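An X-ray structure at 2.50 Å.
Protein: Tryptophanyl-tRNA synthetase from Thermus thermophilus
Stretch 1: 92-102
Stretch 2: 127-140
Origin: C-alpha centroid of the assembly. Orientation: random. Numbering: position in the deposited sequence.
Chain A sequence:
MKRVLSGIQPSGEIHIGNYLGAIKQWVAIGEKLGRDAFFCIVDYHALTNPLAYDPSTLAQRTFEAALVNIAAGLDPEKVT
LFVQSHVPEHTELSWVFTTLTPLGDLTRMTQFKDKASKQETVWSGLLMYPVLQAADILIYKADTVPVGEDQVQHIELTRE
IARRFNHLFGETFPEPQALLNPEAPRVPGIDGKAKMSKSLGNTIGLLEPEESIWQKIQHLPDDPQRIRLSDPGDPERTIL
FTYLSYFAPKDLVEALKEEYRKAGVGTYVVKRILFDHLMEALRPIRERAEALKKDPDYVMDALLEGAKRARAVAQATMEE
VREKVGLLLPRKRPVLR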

# COMPACT_ATOMS: atom_id res chain seq x y z
N GLU A 92 -3.06 1.42 4.22
CA GLU A 92 -4.27 1.78 3.48
C GLU A 92 -4.22 3.28 3.15
O GLU A 92 -4.53 3.71 2.03
CB GLU A 92 -5.49 1.46 4.30
CG GLU A 92 -6.77 1.77 3.57
CD GLU A 92 -7.98 1.60 4.45
OE1 GLU A 92 -7.83 0.98 5.51
OE2 GLU A 92 -9.08 2.09 4.07
N LEU A 93 -3.82 4.07 4.15
CA LEU A 93 -3.68 5.50 3.98
C LEU A 93 -2.60 5.65 2.91
O LEU A 93 -2.59 6.61 2.12
CB LEU A 93 -3.20 6.13 5.30
CG LEU A 93 -2.96 7.63 5.22
CD1 LEU A 93 -4.20 8.29 4.62
CD2 LEU A 93 -2.69 8.17 6.62
N SER A 94 -1.70 4.68 2.89
CA SER A 94 -0.59 4.67 1.94
C SER A 94 -1.06 4.66 0.48
O SER A 94 -0.46 5.30 -0.39
CB SER A 94 0.30 3.47 2.21
OG SER A 94 1.55 3.67 1.62
N TRP A 95 -2.12 3.91 0.21
CA TRP A 95 -2.64 3.85 -1.14
C TRP A 95 -3.19 5.22 -1.50
O TRP A 95 -2.91 5.74 -2.59
CB TRP A 95 -3.73 2.79 -1.30
CG TRP A 95 -4.50 2.96 -2.58
CD1 TRP A 95 -5.83 3.24 -2.71
CD2 TRP A 95 -3.97 2.93 -3.91
NE1 TRP A 95 -6.16 3.38 -4.04
CE2 TRP A 95 -5.04 3.20 -4.79
CE3 TRP A 95 -2.70 2.70 -4.44
CZ2 TRP A 95 -4.88 3.24 -6.18
CZ3 TRP A 95 -2.54 2.74 -5.83
CH2 TRP A 95 -3.62 3.01 -6.67
N VAL A 96 -3.96 5.81 -0.58
CA VAL A 96 -4.56 7.13 -0.82
C VAL A 96 -3.47 8.11 -1.18
O VAL A 96 -3.54 8.77 -2.20
CB VAL A 96 -5.36 7.65 0.42
CG1 VAL A 96 -5.95 9.03 0.11
CG2 VAL A 96 -6.49 6.67 0.76
N PHE A 97 -2.45 8.17 -0.33
CA PHE A 97 -1.32 9.06 -0.55
C PHE A 97 -0.64 8.81 -1.90
O PHE A 97 -0.35 9.74 -2.63
CB PHE A 97 -0.32 8.92 0.61
CG PHE A 97 -0.73 9.65 1.87
CD1 PHE A 97 -1.99 10.23 1.98
CD2 PHE A 97 0.14 9.72 2.95
CE1 PHE A 97 -2.38 10.88 3.16
CE2 PHE A 97 -0.24 10.36 4.14
CZ PHE A 97 -1.51 10.95 4.24
N THR A 98 -0.39 7.54 -2.21
CA THR A 98 0.21 7.17 -3.48
C THR A 98 -0.54 7.87 -4.62
O THR A 98 0.09 8.46 -5.51
CB THR A 98 0.17 5.60 -3.68
OG1 THR A 98 1.17 4.98 -2.86
CG2 THR A 98 0.43 5.20 -5.12
N THR A 99 -1.87 7.84 -4.60
CA THR A 99 -2.65 8.47 -5.68
C THR A 99 -2.50 9.99 -5.71
O THR A 99 -2.77 10.63 -6.73
CB THR A 99 -4.20 8.16 -5.62
OG1 THR A 99 -4.77 8.74 -4.44
CG2 THR A 99 -4.47 6.64 -5.60
N LEU A 100 -2.06 10.57 -4.59
CA LEU A 100 -1.92 12.02 -4.52
C LEU A 100 -0.47 12.48 -4.61
O LEU A 100 -0.16 13.59 -4.20
CB LEU A 100 -2.49 12.56 -3.21
CG LEU A 100 -3.93 12.21 -2.82
CD1 LEU A 100 -4.16 12.65 -1.38
CD2 LEU A 100 -4.90 12.90 -3.76
N THR A 101 0.42 11.62 -5.14
CA THR A 101 1.84 11.94 -5.26
C THR A 101 2.37 11.90 -6.69
O THR A 101 2.32 10.87 -7.36
CB THR A 101 2.70 10.98 -4.39
OG1 THR A 101 2.22 11.01 -3.04
CG2 THR A 101 4.18 11.42 -4.37
N PRO A 102 2.88 13.04 -7.19
CA PRO A 102 3.42 13.10 -8.55
C PRO A 102 4.63 12.15 -8.64
O PRO A 102 5.51 12.18 -7.78
CB PRO A 102 3.86 14.56 -8.70
CG PRO A 102 2.98 15.30 -7.73
CD PRO A 102 2.92 14.36 -6.53
N LEU A 127 11.36 3.11 -4.56
CA LEU A 127 10.68 4.32 -5.03
C LEU A 127 9.52 4.77 -4.14
O LEU A 127 9.42 5.95 -3.79
CB LEU A 127 10.15 4.14 -6.46
CG LEU A 127 9.37 5.35 -7.01
CD1 LEU A 127 10.35 6.46 -7.36
CD2 LEU A 127 8.57 4.97 -8.26
N MET A 128 8.65 3.82 -3.77
CA MET A 128 7.46 4.10 -2.96
C MET A 128 7.66 4.21 -1.43
O MET A 128 6.73 4.62 -0.72
CB MET A 128 6.38 3.05 -3.26
CG MET A 128 6.04 2.88 -4.73
SD MET A 128 5.65 4.48 -5.48
CE MET A 128 4.44 5.10 -4.36
N TYR A 129 8.83 3.87 -0.91
CA TYR A 129 9.00 3.93 0.54
C TYR A 129 8.68 5.27 1.18
O TYR A 129 8.05 5.33 2.25
CB TYR A 129 10.42 3.52 0.94
CG TYR A 129 10.60 3.35 2.43
CD1 TYR A 129 9.86 2.41 3.14
CD2 TYR A 129 11.51 4.16 3.15
CE1 TYR A 129 10.02 2.28 4.53
CE2 TYR A 129 11.67 4.03 4.52
CZ TYR A 129 10.93 3.09 5.21
OH TYR A 129 11.08 2.97 6.58
N PRO A 130 9.09 6.38 0.56
CA PRO A 130 8.76 7.66 1.21
C PRO A 130 7.25 7.88 1.40
O PRO A 130 6.83 8.52 2.38
CB PRO A 130 9.40 8.69 0.29
CG PRO A 130 10.63 7.93 -0.23
CD PRO A 130 10.04 6.58 -0.56
N VAL A 131 6.43 7.35 0.49
CA VAL A 131 4.98 7.50 0.63
C VAL A 131 4.51 6.69 1.85
O VAL A 131 3.67 7.16 2.62
CB VAL A 131 4.24 7.05 -0.64
CG1 VAL A 131 2.71 7.23 -0.47
CG2 VAL A 131 4.74 7.90 -1.82
N LEU A 132 5.10 5.50 2.06
CA LEU A 132 4.80 4.67 3.22
C LEU A 132 5.15 5.44 4.49
O LEU A 132 4.35 5.48 5.43
CB LEU A 132 5.61 3.37 3.18
CG LEU A 132 5.29 2.30 4.24
CD1 LEU A 132 3.89 1.84 4.05
CD2 LEU A 132 6.24 1.11 4.13
N GLN A 133 6.33 6.07 4.52
CA GLN A 133 6.74 6.86 5.68
C GLN A 133 5.76 8.03 5.92
O GLN A 133 5.43 8.36 7.07
CB GLN A 133 8.15 7.43 5.48
CG GLN A 133 9.28 6.42 5.48
CD GLN A 133 10.65 7.09 5.29
OE1 GLN A 133 10.94 7.65 4.21
NE2 GLN A 133 11.48 7.05 6.33
N ALA A 134 5.31 8.67 4.85
CA ALA A 134 4.36 9.77 4.99
C ALA A 134 3.04 9.33 5.66
O ALA A 134 2.44 10.08 6.45
CB ALA A 134 4.07 10.39 3.62
N ALA A 135 2.57 8.13 5.32
CA ALA A 135 1.32 7.62 5.88
C ALA A 135 1.52 7.23 7.33
O ALA A 135 0.63 7.33 8.14
CB ALA A 135 0.85 6.45 5.08
N ASP A 136 2.72 6.76 7.65
CA ASP A 136 3.04 6.36 9.01
C ASP A 136 3.02 7.64 9.87
O ASP A 136 2.47 7.65 10.96
CB ASP A 136 4.43 5.71 9.01
CG ASP A 136 4.52 4.47 9.90
OD1 ASP A 136 3.46 3.94 10.33
OD2 ASP A 136 5.67 4.03 10.16
N ILE A 137 3.60 8.72 9.35
CA ILE A 137 3.65 9.98 10.06
C ILE A 137 2.25 10.62 10.21
O ILE A 137 1.86 11.01 11.32
CB ILE A 137 4.59 11.01 9.35
CG1 ILE A 137 6.04 10.53 9.41
CG2 ILE A 137 4.45 12.39 9.99
CD1 ILE A 137 7.02 11.46 8.73
N LEU A 138 1.50 10.69 9.12
CA LEU A 138 0.19 11.31 9.20
C LEU A 138 -0.96 10.48 9.79
O LEU A 138 -1.93 11.05 10.33
CB LEU A 138 -0.17 11.88 7.83
CG LEU A 138 0.93 12.82 7.30
CD1 LEU A 138 0.58 13.31 5.89
CD2 LEU A 138 1.14 13.98 8.27
N ILE A 139 -0.88 9.15 9.72
CA ILE A 139 -1.97 8.32 10.27
C ILE A 139 -2.12 8.59 11.78
O ILE A 139 -3.21 8.40 12.36
CB ILE A 139 -1.69 6.83 10.09
CG1 ILE A 139 -2.97 6.03 10.31
CG2 ILE A 139 -0.68 6.34 11.15
CD1 ILE A 139 -3.74 5.78 9.08
N TYR A 140 -1.02 9.01 12.41
CA TYR A 140 -0.96 9.29 13.85
C TYR A 140 -0.97 10.79 14.13
O TYR A 140 -0.81 11.22 15.29
CB TYR A 140 0.32 8.68 14.46
CG TYR A 140 0.47 7.18 14.27
CD1 TYR A 140 1.57 6.64 13.59
CD2 TYR A 140 -0.53 6.31 14.71
CE1 TYR A 140 1.65 5.28 13.35
CE2 TYR A 140 -0.45 4.97 14.48
CZ TYR A 140 0.63 4.44 13.78
OH TYR A 140 0.59 3.10 13.44

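Two helices of one chain, one running through L93 to T98 and the other through M128 to L138, pack here through an apolar contact in which no hydrogen bond crosses from one stretch to the other. Their axes approach to 8.4 Å at an angle of 121°, and together the two stretches bury 482 Å².

Small residues lie where the backbones draw together. The CA atoms of S94 and A135 are 5.3 Å apart, and the N of S94 lies 3.8 Å from the CB of A135. A methyl group fills this space without holding the helices apart, and the serine across from it is nearly as slight; its OG reaches the CA of L132 at 3.8 Å.

F97 is the knob of this contact. Its side chain sits among V131, A134, A135 and L138, a hole whose two alanines leave room for an aromatic ring. The ring's CE2 lies 3.5 Å from the CD1 of L138, while the O of A134 approaches the ring edge, 3.5 Å from F97 CE2. Beside it, L93 extends the apolar surface: its CD2 meets the CD1 of I139 at 3.6 Å, and its CG stands 4.0 Å from the CB of A135.

V131 points toward the first helix and serves several neighbors. Its CG1 lies 3.6 Å from the CB of F97 and also 3.6 Å from the OG1 of T98; its branched, compact side chain suits such a crowded position. T98 points sideways, and its hydroxyl is satisfied within its own helix, where OG1 donates to the O of S94 at 3.0 Å. T101, in the loop that follows, lies with its OG1 4.2 Å from the CG2 of V131; that OG1 donates to the O of F97 at 2.9 Å. Finally, the flexible, unbranched M128 starts sideways, yet its CE comes within 3.6 Å of T98 OG1.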